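Local coordinates for protein type III secretion system effector HopBA1 (Pseudomonas syringae pv. aptata, PDB 5T09) that acts as a virulence factor recognised by the Arabidopsis disease resistance protein RBA1, enhancing RBA1 self-association and so triggering plant cell death, at residues D54-L59 / A81-K86; K71-G76 / A133-S138; R142-D147 / L163-A168; A172-A177 / D204-L209. All blocks are in the same frame, centred on the assembly; numbering follows the deposited sequence.

Contact 1: D54-L59 / A81-K86; sequences DEHGKL and AVEFVK
Asp54, closing strand 49-54, points its side chain toward Phe84. With CG anti to the backbone N (chi1 -163°), its carboxylate reaches the rim of the phenyl ring, where OD2 lies 3.6 Å from Phe84 CZ. The carboxylate and ring planes stand almost perpendicular, with OD2 near the ring plane rather than over a face. The other oxygen, OD1, accepts a hydrogen bond from Trp188. Two residues on, His56 turns its imidazole back to the same carboxylate, edge on: ND1 donates to Asp54 OD2 at 2.7 Å, in the imidazole plane and on the anti side of the carboxylate. The neighbouring ring atom, His56 CE1, meets Glu83 OE1 at the ring edge, 3.5 Å away. This is contact without a hydrogen bond; Glu83 OE1 takes its bond from the backbone N of Gly190, and OE2 makes a salt bridge with Arg162. His56 is itself the second residue of a type II turn, Glu55 to Lys58. At the C-terminal ends of strands 49-54 and 77-82, which flank strand 184-190, this is a polar cluster whose two carboxylates are each held by donors; parallel alpha/beta folds commonly place active sites there, though no such role is established here.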
loop_
_atom_site.group_PDB
_atom_site.type_symbol
_atom_site.label_atom_id
_atom_site.label_comp_id
_atom_site.label_asym_id
_atom_site.label_seq_id
_atom_site.Cartn_x
_atom_site.Cartn_y
_atom_site.Cartn_z
ATOM N N ASP A 54 -0.379 3.090 3.949
ATOM C CA ASP A 54 -1.786 3.125 4.309
ATOM C C ASP A 54 -1.976 3.747 5.683
ATOM O O ASP A 54 -1.153 3.567 6.586
ATOM C CB ASP A 54 -2.386 1.722 4.304
ATOM C CG ASP A 54 -3.896 1.745 4.263
ATOM O OD1 ASP A 54 -4.449 2.458 3.396
ATOM O OD2 ASP A 54 -4.530 1.069 5.102
ATOM N N GLU A 55 -3.062 4.494 5.827
ATOM C CA GLU A 55 -3.599 4.889 7.124
ATOM C C GLU A 55 -4.910 4.128 7.262
ATOM O O GLU A 55 -5.907 4.474 6.619
ATOM C CB GLU A 55 -3.803 6.395 7.216
ATOM C CG GLU A 55 -2.551 7.208 6.941
ATOM C CD GLU A 55 -2.755 8.688 7.197
ATOM O OE1 GLU A 55 -3.560 9.034 8.092
ATOM O OE2 GLU A 55 -2.114 9.504 6.500
ATOM N N HIS A 56 -4.900 3.076 8.075
ATOM C CA HIS A 56 -6.050 2.185 8.148
ATOM C C HIS A 56 -7.287 2.966 8.574
ATOM O O HIS A 56 -7.258 3.712 9.554
ATOM C CB HIS A 56 -5.780 1.044 9.131
ATOM C CG HIS A 56 -4.532 0.269 8.844
ATOM N ND1 HIS A 56 -4.090 0.007 7.565
ATOM C CD2 HIS A 56 -3.628 -0.299 9.677
ATOM C CE1 HIS A 56 -2.971 -0.694 7.622
ATOM N NE2 HIS A 56 -2.669 -0.893 8.892
ATOM N N GLY A 57 -8.370 2.802 7.823
ATOM C CA GLY A 57 -9.634 3.429 8.140
ATOM C C GLY A 57 -9.939 4.680 7.344
ATOM O O GLY A 57 -11.085 5.145 7.371
ATOM N N LYS A 58 -8.961 5.231 6.632
ATOM C CA LYS A 58 -9.142 6.483 5.910
ATOM C C LYS A 58 -9.628 6.182 4.497
ATOM O O LYS A 58 -8.926 5.526 3.720
ATOM C CB LYS A 58 -7.838 7.281 5.886
ATOM C CG LYS A 58 -7.335 7.693 7.265
ATOM C CD LYS A 58 -8.332 8.580 8.001
ATOM C CE LYS A 58 -7.761 9.058 9.324
ATOM N NZ LYS A 58 -8.711 9.921 10.068
ATOM N N LEU A 59 -10.826 6.673 4.171
ATOM C CA LEU A 59 -11.475 6.333 2.907
ATOM C C LEU A 59 -10.717 6.879 1.701
ATOM O O LEU A 59 -10.765 6.282 0.620
ATOM C CB LEU A 59 -12.907 6.872 2.908
ATOM C CG LEU A 59 -13.815 6.344 4.024
ATOM C CD1 LEU A 59 -15.048 7.216 4.181
ATOM C CD2 LEU A 59 -14.217 4.909 3.747
ATOM N N ALA A 81 0.639 -5.538 -4.464
ATOM C CA ALA A 81 0.853 -6.421 -3.324
ATOM C C ALA A 81 0.392 -5.698 -2.065
ATOM O O ALA A 81 0.859 -4.589 -1.777
ATOM C CB ALA A 81 2.325 -6.815 -3.231
ATOM N N VAL A 82 -0.528 -6.315 -1.319
ATOM C CA VAL A 82 -1.256 -5.615 -0.265
ATOM C C VAL A 82 -1.109 -6.342 1.065
ATOM O O VAL A 82 -1.097 -7.579 1.120
ATOM C CB VAL A 82 -2.746 -5.448 -0.627
ATOM C CG1 VAL A 82 -2.876 -4.777 -1.985
ATOM C CG2 VAL A 82 -3.477 -6.792 -0.604
ATOM N N GLU A 83 -1.022 -5.554 2.140
ATOM C CA GLU A 83 -0.969 -6.094 3.495
ATOM C C GLU A 83 -2.265 -6.793 3.882
ATOM O O GLU A 83 -2.259 -7.676 4.746
ATOM C CB GLU A 83 -0.682 -4.967 4.489
ATOM C CG GLU A 83 -0.782 -5.381 5.956
ATOM C CD GLU A 83 -0.633 -4.217 6.919
ATOM O OE1 GLU A 83 -0.699 -3.052 6.476
ATOM O OE2 GLU A 83 -0.463 -4.473 8.131
ATOM N N PHE A 84 -3.381 -6.417 3.266
ATOM C CA PHE A 84 -4.684 -6.865 3.744
ATOM C C PHE A 84 -4.908 -8.356 3.538
ATOM O O PHE A 84 -5.845 -8.911 4.122
ATOM C CB PHE A 84 -5.777 -6.059 3.050
ATOM C CG PHE A 84 -5.517 -4.579 3.050
ATOM C CD1 PHE A 84 -5.436 -3.882 4.243
ATOM C CD2 PHE A 84 -5.341 -3.890 1.861
ATOM C CE1 PHE A 84 -5.186 -2.523 4.252
ATOM C CE2 PHE A 84 -5.098 -2.532 1.861
ATOM C CZ PHE A 84 -5.019 -1.845 3.059
ATOM N N VAL A 85 -4.070 -9.015 2.742
ATOM C CA VAL A 85 -4.185 -10.442 2.469
ATOM C C VAL A 85 -2.883 -11.107 2.874
ATOM O O VAL A 85 -1.796 -10.613 2.545
ATOM C CB VAL A 85 -4.489 -10.718 0.986
ATOM C CG1 VAL A 85 -4.629 -12.215 0.739
ATOM C CG2 VAL A 85 -5.745 -9.986 0.558
ATOM N N LYS A 86 -2.993 -12.226 3.577
ATOM C CA LYS A 86 -1.823 -13.012 3.928
ATOM C C LYS A 86 -1.344 -13.775 2.704
ATOM O O LYS A 86 -2.146 -14.330 1.947
ATOM C CB LYS A 86 -2.150 -13.966 5.075
ATOM C CG LYS A 86 -2.485 -13.227 6.361
ATOM C CD LYS A 86 -3.506 -13.958 7.216
ATOM C CE LYS A 86 -4.041 -13.056 8.325
ATOM N NZ LYS A 86 -4.699 -11.817 7.804
#

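Contact 2: K71-G76 / A133-S138; sequences KLKNAG and AGIYVS
Lys73 reaches from the last turn of helix 60-74 across the start of the loop that leads into strand 136-141. Its side chain leaves the helix toward that loop, chi1 of 178° swinging CG away from the backbone N, then bends at the next bond (chi2 68°), and from there runs on extended. The bend lays the aliphatic part alongside the peptide of Ala133 and Gly134. Lys73 CG sits 3.3 Å from Ala133 O, a CH-to-oxygen approach, while Lys73 CD packs at 3.9 Å on CG1 of Ile135, the branch that turns to meet it. Gly134 has no side chain to obstruct the passage, so the lysine can lie close to its backbone. At the end of the chain the ammonium of Lys73, NZ, donates to Gly134 O over 2.9 Å. The bond does not follow a lone pair: NZ stands well above the carbonyl plane, with a C=O...N angle of 132°. The same nitrogen forms a salt bridge with Asp78 at the start of strand 77-82, so it is gripped by a carboxylate and a carbonyl together. Ile135 also packs on Leu80 of that strand. Both glycines here end helices: Gly76 closes helix 60-74 and Gly134 closes helix 117-132, each with positive phi in a Schellman motif. Two helix C-termini thus meet where the chain turns back into neighbouring parallel strands, 77-82 and 136-141, the alpha-to-beta connection of an open parallel alpha/beta sheet.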
loop_
_atom_site.group_PDB
_atom_site.type_symbol
_atom_site.label_atom_id
_atom_site.label_comp_id
_atom_site.label_asym_id
_atom_site.label_seq_id
_atom_site.Cartn_x
_atom_site.Cartn_y
_atom_site.Cartn_z
ATOM N N LYS A 71 -5.430 3.673 -15.092
ATOM C CA LYS A 71 -4.293 4.496 -15.491
ATOM C C LYS A 71 -2.981 3.912 -14.982
ATOM O O LYS A 71 -1.960 3.966 -15.678
ATOM C CB LYS A 71 -4.476 5.925 -14.984
ATOM C CG LYS A 71 -5.544 6.707 -15.729
ATOM C CD LYS A 71 -5.640 8.128 -15.212
ATOM C CE LYS A 71 -6.794 8.878 -15.849
ATOM N NZ LYS A 71 -6.938 10.243 -15.272
ATOM N N LEU A 72 -2.984 3.353 -13.769
ATOM C CA LEU A 72 -1.777 2.712 -13.257
ATOM C C LEU A 72 -1.373 1.534 -14.133
ATOM O O LEU A 72 -0.190 1.365 -14.452
ATOM C CB LEU A 72 -1.987 2.258 -11.815
ATOM C CG LEU A 72 -2.013 3.363 -10.752
ATOM C CD1 LEU A 72 -2.477 2.804 -9.422
ATOM C CD2 LEU A 72 -0.641 4.011 -10.606
ATOM N N LYS A 73 -2.341 0.705 -14.531
ATOM C CA LYS A 73 -2.047 -0.394 -15.445
ATOM C C LYS A 73 -1.394 0.123 -16.721
ATOM O O LYS A 73 -0.383 -0.420 -17.182
ATOM C CB LYS A 73 -3.331 -1.160 -15.771
ATOM C CG LYS A 73 -3.148 -2.297 -16.769
ATOM C CD LYS A 73 -2.313 -3.424 -16.187
ATOM C CE LYS A 73 -1.974 -4.456 -17.247
ATOM N NZ LYS A 73 -1.233 -5.616 -16.680
ATOM N N ASN A 74 -1.965 1.176 -17.310
ATOM C CA ASN A 74 -1.410 1.730 -18.540
ATOM C C ASN A 74 -0.010 2.288 -18.321
ATOM O O ASN A 74 0.818 2.265 -19.238
ATOM C CB ASN A 74 -2.340 2.813 -19.085
ATOM C CG ASN A 74 -1.785 3.494 -20.322
ATOM O OD1 ASN A 74 -1.095 4.508 -20.230
ATOM N ND2 ASN A 74 -2.090 2.939 -21.491
ATOM N N ALA A 75 0.275 2.787 -17.117
ATOM C CA ALA A 75 1.602 3.302 -16.804
ATOM C C ALA A 75 2.643 2.201 -16.655
ATOM O O ALA A 75 3.834 2.512 -16.551
ATOM C CB ALA A 75 1.549 4.135 -15.522
ATOM N N GLY A 76 2.228 0.934 -16.638
ATOM C CA GLY A 76 3.140 -0.184 -16.495
ATOM C C GLY A 76 3.009 -0.948 -15.196
ATOM O O GLY A 76 3.803 -1.865 -14.958
ATOM N N ALA A 133 -8.802 -4.340 -13.824
ATOM C CA ALA A 133 -7.987 -3.512 -14.705
ATOM C C ALA A 133 -6.799 -4.264 -15.290
ATOM O O ALA A 133 -6.023 -3.671 -16.049
ATOM C CB ALA A 133 -7.485 -2.277 -13.949
ATOM N N GLY A 134 -6.636 -5.543 -14.962
ATOM C CA GLY A 134 -5.517 -6.322 -15.444
ATOM C C GLY A 134 -4.320 -6.366 -14.522
ATOM O O GLY A 134 -3.246 -6.803 -14.953
ATOM N N ILE A 135 -4.465 -5.928 -13.274
ATOM C CA ILE A 135 -3.374 -5.923 -12.305
ATOM C C ILE A 135 -3.510 -7.149 -11.414
ATOM O O ILE A 135 -4.584 -7.408 -10.857
ATOM C CB ILE A 135 -3.377 -4.630 -11.467
ATOM C CG1 ILE A 135 -3.165 -3.410 -12.368
ATOM C CG2 ILE A 135 -2.296 -4.685 -10.387
ATOM C CD1 ILE A 135 -3.348 -2.083 -11.660
ATOM N N TYR A 136 -2.419 -7.896 -11.273
ATOM C CA TYR A 136 -2.382 -9.041 -10.369
ATOM C C TYR A 136 -2.317 -8.557 -8.923
ATOM O O TYR A 136 -1.377 -7.853 -8.538
ATOM C CB TYR A 136 -1.181 -9.921 -10.713
ATOM C CG TYR A 136 -0.926 -11.073 -9.764
ATOM C CD1 TYR A 136 -1.974 -11.783 -9.193
ATOM C CD2 TYR A 136 0.373 -11.464 -9.459
ATOM C CE1 TYR A 136 -1.733 -12.840 -8.329
ATOM C CE2 TYR A 136 0.622 -12.521 -8.604
ATOM C CZ TYR A 136 -0.433 -13.204 -8.041
ATOM O OH TYR A 136 -0.184 -14.252 -7.187
ATOM N N VAL A 137 -3.321 -8.923 -8.127
ATOM C CA VAL A 137 -3.410 -8.529 -6.725
ATOM C C VAL A 137 -3.026 -9.729 -5.871
ATOM O O VAL A 137 -3.629 -10.800 -5.991
ATOM C CB VAL A 137 -4.822 -8.039 -6.360
ATOM C CG1 VAL A 137 -4.837 -7.465 -4.952
ATOM C CG2 VAL A 137 -5.328 -7.012 -7.368
ATOM N N SER A 138 -2.043 -9.552 -4.991
ATOM C CA SER A 138 -1.592 -10.634 -4.129
ATOM C C SER A 138 -1.375 -10.102 -2.721
ATOM O O SER A 138 -1.354 -8.890 -2.483
ATOM C CB SER A 138 -0.303 -11.275 -4.660
ATOM O OG SER A 138 0.793 -10.389 -4.511
#

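Contact 3: R142-D147 / L163-A168; sequences RKMAID and LALNVA
The guanidinium of Arg142 is the flat group of this contact, and the methyl of Ala168 approaches it obliquely, coming neither squarely over a face nor at an edge. The closest pair is Arg142 NE and Ala168 CB, 3.8 Å apart. No hydrogen bond joins the two segments; the arginine meets Ala168 by van der Waals contact. Its first bonds are extended, and a bend at chi3 (-65°) leads the guanidinium past the methyl, so that NE alone of its atoms comes close. The other half is apolar. Residue 144, a selenomethionine, sends its side chain toward Leu165, its CG placed opposite the backbone N across the first bond (chi1 -167°), and the selenium settles on the leucine's branch point: Met144 SE is 4.0 Å from Leu165 CG and almost as near to both methyls. The two side chains meet at a slant. Leu165 CD1 also touches backbone, lying 4.0 Å from Arg142 O, so this one leucine touches both Arg142 and Met144. Lys143, between them, points away, the alternation expected of an extended chain. Arg142 and Ala168 lie toward the surface, while Leu165 is buried. Segment 142-147 is the loop that leaves strand 136-141 for helix 152-163, and Met144 touches Arg162 of that helix. Leu165 stands in the type I turn, Leu163 to Asn166, between helices 152-163 and 166-179; Asn166, hydrogen-bonded to His193 and to the carbonyl of Lys203, ties the start of the second helix to the loop after strand 184-190.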
loop_
_atom_site.group_PDB
_atom_site.type_symbol
_atom_site.label_atom_id
_atom_site.label_comp_id
_atom_site.label_asym_id
_atom_site.label_seq_id
_atom_site.Cartn_x
_atom_site.Cartn_y
_atom_site.Cartn_z
ATOM N N ARG A 142 1.881 -11.876 6.895
ATOM C CA ARG A 142 2.215 -13.131 7.545
ATOM C C ARG A 142 1.664 -13.103 8.959
ATOM O O ARG A 142 1.704 -12.063 9.624
ATOM C CB ARG A 142 3.730 -13.357 7.568
ATOM C CG ARG A 142 4.179 -14.523 8.428
ATOM C CD ARG A 142 5.668 -14.725 8.292
ATOM N NE ARG A 142 6.025 -15.132 6.936
ATOM C CZ ARG A 142 6.539 -16.312 6.594
ATOM N NH1 ARG A 142 6.793 -17.241 7.507
ATOM N NH2 ARG A 142 6.813 -16.559 5.323
ATOM N N LYS A 143 1.164 -14.246 9.417
ATOM C CA LYS A 143 0.511 -14.300 10.717
ATOM C C LYS A 143 1.493 -13.946 11.825
ATOM O O LYS A 143 2.643 -14.392 11.826
ATOM C CB LYS A 143 -0.074 -15.689 10.968
ATOM C CG LYS A 143 -0.803 -15.803 12.304
ATOM C CD LYS A 143 -1.667 -17.054 12.380
ATOM C CE LYS A 143 -2.671 -16.970 13.524
ATOM N NZ LYS A 143 -2.019 -16.868 14.860
HETATM N N MSE A 144 1.028 -13.135 12.769
HETATM C CA MSE A 144 1.812 -12.783 13.944
HETATM C C MSE A 144 0.903 -12.204 15.020
HETATM O O MSE A 144 0.376 -11.101 14.879
HETATM C CB MSE A 144 2.909 -11.782 13.588
HETATM C CG MSE A 144 3.954 -11.621 14.680
HETATM SE SE MSE A 144 4.976 -9.973 14.501
HETATM C CE MSE A 144 3.550 -8.707 14.882
ATOM N N ALA A 145 0.726 -12.956 16.101
ATOM C CA ALA A 145 -0.130 -12.539 17.199
ATOM C C ALA A 145 0.670 -11.708 18.194
ATOM O O ALA A 145 1.751 -12.118 18.625
ATOM C CB ALA A 145 -0.736 -13.755 17.899
ATOM N N ILE A 146 0.136 -10.540 18.545
ATOM C CA ILE A 146 0.687 -9.703 19.605
ATOM C C ILE A 146 -0.476 -9.065 20.346
ATOM O O ILE A 146 -1.475 -8.671 19.734
ATOM C CB ILE A 146 1.647 -8.623 19.059
ATOM C CG1 ILE A 146 2.860 -9.262 18.373
ATOM C CG2 ILE A 146 2.110 -7.694 20.181
ATOM C CD1 ILE A 146 3.786 -10.039 19.298
ATOM N N ASP A 147 -0.345 -8.960 21.665
ATOM C CA ASP A 147 -1.407 -8.395 22.480
ATOM C C ASP A 147 -1.556 -6.899 22.207
ATOM O O ASP A 147 -0.697 -6.256 21.598
ATOM C CB ASP A 147 -1.131 -8.635 23.963
ATOM C CG ASP A 147 -1.560 -10.015 24.419
ATOM O OD1 ASP A 147 -1.638 -10.925 23.568
ATOM O OD2 ASP A 147 -1.821 -10.188 25.629
ATOM N N LEU A 163 7.301 -4.287 12.648
ATOM C CA LEU A 163 8.254 -3.963 11.591
ATOM C C LEU A 163 9.197 -5.114 11.283
ATOM O O LEU A 163 9.824 -5.111 10.219
ATOM C CB LEU A 163 9.061 -2.721 11.967
ATOM C CG LEU A 163 8.510 -1.423 11.371
ATOM C CD1 LEU A 163 7.065 -1.187 11.795
ATOM C CD2 LEU A 163 9.386 -0.243 11.761
ATOM N N ALA A 164 9.309 -6.101 12.173
ATOM C CA ALA A 164 10.127 -7.269 11.867
ATOM C C ALA A 164 9.583 -8.044 10.675
ATOM O O ALA A 164 10.319 -8.834 10.074
ATOM C CB ALA A 164 10.215 -8.189 13.088
ATOM N N LEU A 165 8.317 -7.831 10.317
ATOM C CA LEU A 165 7.704 -8.532 9.198
ATOM C C LEU A 165 8.075 -7.942 7.847
ATOM O O LEU A 165 7.750 -8.548 6.823
ATOM C CB LEU A 165 6.180 -8.516 9.340
ATOM C CG LEU A 165 5.590 -9.185 10.579
ATOM C CD1 LEU A 165 4.083 -8.991 10.600
ATOM C CD2 LEU A 165 5.944 -10.664 10.620
ATOM N N ASN A 166 8.730 -6.778 7.816
ATOM C CA ASN A 166 9.054 -6.141 6.543
ATOM C C ASN A 166 9.815 -7.091 5.629
ATOM O O ASN A 166 9.552 -7.151 4.423
ATOM C CB ASN A 166 9.869 -4.870 6.786
ATOM C CG ASN A 166 9.005 -3.688 7.156
ATOM O OD1 ASN A 166 7.838 -3.845 7.517
ATOM N ND2 ASN A 166 9.569 -2.489 7.058
ATOM N N VAL A 167 10.762 -7.843 6.187
ATOM C CA VAL A 167 11.561 -8.752 5.374
ATOM C C VAL A 167 10.677 -9.797 4.710
ATOM O O VAL A 167 10.943 -10.216 3.577
ATOM C CB VAL A 167 12.667 -9.394 6.238
ATOM C CG1 VAL A 167 12.077 -10.340 7.277
ATOM C CG2 VAL A 167 13.661 -10.111 5.367
ATOM N N ALA A 168 9.606 -10.221 5.388
ATOM C CA ALA A 168 8.721 -11.236 4.830
ATOM C C ALA A 168 7.708 -10.625 3.871
ATOM O O ALA A 168 7.385 -11.224 2.840
ATOM C CB ALA A 168 8.005 -11.980 5.956
#

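Contact 4: A172-A177 / D204-L209; sequences AATREA and DMRPGL. With K (potassium ion), chain B.
Thr174 and Arg206 meet where helix 166-179, part of the beta-alpha-beta crossover from strand 136-141 to strand 184-190, is touched by the loop that precedes strand 209-214. The threonine hydroxyl rides over one face of the guanidinium, 3.0 Å above its plane and offset toward the rim. Thr174 OG1 is 3.2 Å from Arg206 NE, yet the angle is too poor for a hydrogen bond: the N-H bonds lie in the guanidinium plane and cannot aim at an oxygen above it. The preceding residue, Ala173, packs its CB obliquely, 3.5 Å from Arg206 NH2. What places both partners is Asp170, a turn earlier in the helix. Its OD1 makes the salt bridge with Arg206 NE, and its backbone O takes the hydrogen bond of Thr174 OG1; with OG1 anti to its own carbonyl carbon (chi1 -61°), the threonine turns its hydroxyl back toward that preceding turn. The arginine chain bends at chi3 (-66°) to lay its end against the helix. Further out, Ala173 packs down onto Ala81 and Ile140 of the sheet, and Arg206 O accepts a hydrogen bond from Tyr51. The residue before the arginine carries the loop's metal: Met205 O binds the potassium ion at 2.7 Å, together with the backbone carbonyls of Asp200 and Pro202.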
loop_
_atom_site.group_PDB
_atom_site.type_symbol
_atom_site.label_atom_id
_atom_site.label_comp_id
_atom_site.label_asym_id
_atom_site.label_seq_id
_atom_site.Cartn_x
_atom_site.Cartn_y
_atom_site.Cartn_z
ATOM N N ALA A 172 7.408 -11.837 -0.104
ATOM C CA ALA A 172 6.154 -12.215 -0.745
ATOM C C ALA A 172 5.838 -11.306 -1.927
ATOM O O ALA A 172 5.358 -11.773 -2.965
ATOM C CB ALA A 172 5.015 -12.176 0.271
ATOM N N ALA A 173 6.080 -10.001 -1.781
ATOM C CA ALA A 173 5.818 -9.076 -2.879
ATOM C C ALA A 173 6.749 -9.345 -4.052
ATOM O O ALA A 173 6.338 -9.254 -5.215
ATOM C CB ALA A 173 5.966 -7.633 -2.397
ATOM N N THR A 174 8.007 -9.676 -3.760
ATOM C CA THR A 174 8.954 -10.030 -4.811
ATOM C C THR A 174 8.517 -11.293 -5.539
ATOM O O THR A 174 8.444 -11.321 -6.772
ATOM C CB THR A 174 10.347 -10.227 -4.210
ATOM O OG1 THR A 174 10.788 -9.006 -3.608
ATOM C CG2 THR A 174 11.336 -10.653 -5.279
ATOM N N ARG A 175 8.235 -12.357 -4.784
ATOM C CA ARG A 175 7.851 -13.629 -5.382
ATOM C C ARG A 175 6.700 -13.453 -6.367
ATOM O O ARG A 175 6.739 -13.971 -7.488
ATOM C CB ARG A 175 7.463 -14.618 -4.281
ATOM C CG ARG A 175 7.071 -16.005 -4.788
ATOM C CD ARG A 175 6.259 -16.759 -3.745
ATOM N NE ARG A 175 7.090 -17.278 -2.660
ATOM C CZ ARG A 175 7.481 -18.545 -2.539
ATOM N NH1 ARG A 175 7.120 -19.460 -3.430
ATOM N NH2 ARG A 175 8.239 -18.905 -1.512
ATOM N N GLU A 176 5.657 -12.731 -5.958
ATOM C CA GLU A 176 4.462 -12.633 -6.787
ATOM C C GLU A 176 4.651 -11.686 -7.965
ATOM O O GLU A 176 4.070 -11.914 -9.032
ATOM C CB GLU A 176 3.269 -12.200 -5.929
ATOM C CG GLU A 176 2.875 -13.227 -4.870
ATOM C CD GLU A 176 2.829 -14.644 -5.420
ATOM O OE1 GLU A 176 2.321 -14.833 -6.546
ATOM O OE2 GLU A 176 3.326 -15.564 -4.736
ATOM N N ALA A 177 5.451 -10.630 -7.805
ATOM C CA ALA A 177 5.794 -9.791 -8.950
ATOM C C ALA A 177 6.507 -10.609 -10.020
ATOM O O ALA A 177 6.172 -10.532 -11.210
ATOM C CB ALA A 177 6.662 -8.616 -8.501
ATOM N N ASP A 204 14.609 -3.244 5.405
ATOM C CA ASP A 204 14.474 -4.660 5.064
ATOM C C ASP A 204 13.566 -4.887 3.861
ATOM O O ASP A 204 13.032 -5.986 3.690
ATOM C CB ASP A 204 13.964 -5.476 6.257
ATOM C CG ASP A 204 14.957 -5.518 7.403
ATOM O OD1 ASP A 204 16.173 -5.578 7.134
ATOM O OD2 ASP A 204 14.520 -5.488 8.573
HETATM N N MSE A 205 13.372 -3.872 3.021
HETATM C CA MSE A 205 12.603 -4.035 1.788
HETATM C C MSE A 205 13.349 -3.397 0.618
HETATM O O MSE A 205 14.294 -2.635 0.818
HETATM C CB MSE A 205 11.204 -3.422 1.932
HETATM C CG MSE A 205 10.481 -3.831 3.215
HETATM SE SE MSE A 205 8.627 -3.215 3.321
HETATM C CE MSE A 205 7.832 -4.513 2.095
ATOM N N ARG A 206 12.924 -3.715 -0.603
ATOM C CA ARG A 206 13.609 -3.214 -1.782
ATOM C C ARG A 206 13.429 -1.700 -1.908
ATOM O O ARG A 206 12.384 -1.158 -1.536
ATOM C CB ARG A 206 13.072 -3.887 -3.038
ATOM C CG ARG A 206 13.267 -5.387 -3.086
ATOM C CD ARG A 206 12.314 -5.999 -4.093
ATOM N NE ARG A 206 10.928 -5.853 -3.659
ATOM C CZ ARG A 206 9.870 -6.067 -4.435
ATOM N NH1 ARG A 206 10.028 -6.439 -5.697
ATOM N NH2 ARG A 206 8.653 -5.909 -3.941
ATOM N N PRO A 207 14.423 -0.997 -2.452
ATOM C CA PRO A 207 14.269 0.450 -2.650
ATOM C C PRO A 207 13.069 0.764 -3.531
ATOM O O PRO A 207 12.803 0.079 -4.520
ATOM C CB PRO A 207 15.583 0.865 -3.322
ATOM C CG PRO A 207 16.543 -0.229 -3.015
ATOM C CD PRO A 207 15.730 -1.479 -2.930
ATOM N N GLY A 208 12.341 1.809 -3.159
ATOM C CA GLY A 208 11.200 2.241 -3.944
ATOM C C GLY A 208 10.736 3.607 -3.495
ATOM O O GLY A 208 11.117 4.102 -2.431
ATOM N N LEU A 209 9.900 4.210 -4.333
ATOM C CA LEU A 209 9.287 5.494 -4.021
ATOM C C LEU A 209 8.175 5.276 -3.000
ATOM O O LEU A 209 7.250 4.497 -3.243
ATOM C CB LEU A 209 8.749 6.130 -5.305
ATOM C CG LEU A 209 8.245 7.580 -5.316
ATOM C CD1 LEU A 209 6.847 7.706 -4.726
ATOM C CD2 LEU A 209 9.215 8.488 -4.588
HETATM K K K B . 15.689 -0.601 1.843
#

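Overall arrangement
Contact 1 is the core one, close to the centre of the chain, and its chemistry is of carboxylates and rings. The others lie further out and are only partly buried. Contacts 1 and 2 reach neighbouring strands, 77-82 and 136-141, and join through a probable hydrogen bond, Val82 N to Ser138 O; contact 2, where those strands begin, is held by a lysine on a backbone carbonyl. Contacts 3 and 4 both use helix 166-179: contact 3 takes its start with apolar packing, contact 4 its middle with a salt-bridged arginine. Contact 4 also reaches contact 2, through a probable hydrogen bond between Tyr136 OH and Glu176 OE1. Contacts 2 and 3 lie on opposite sides of the chain's centre.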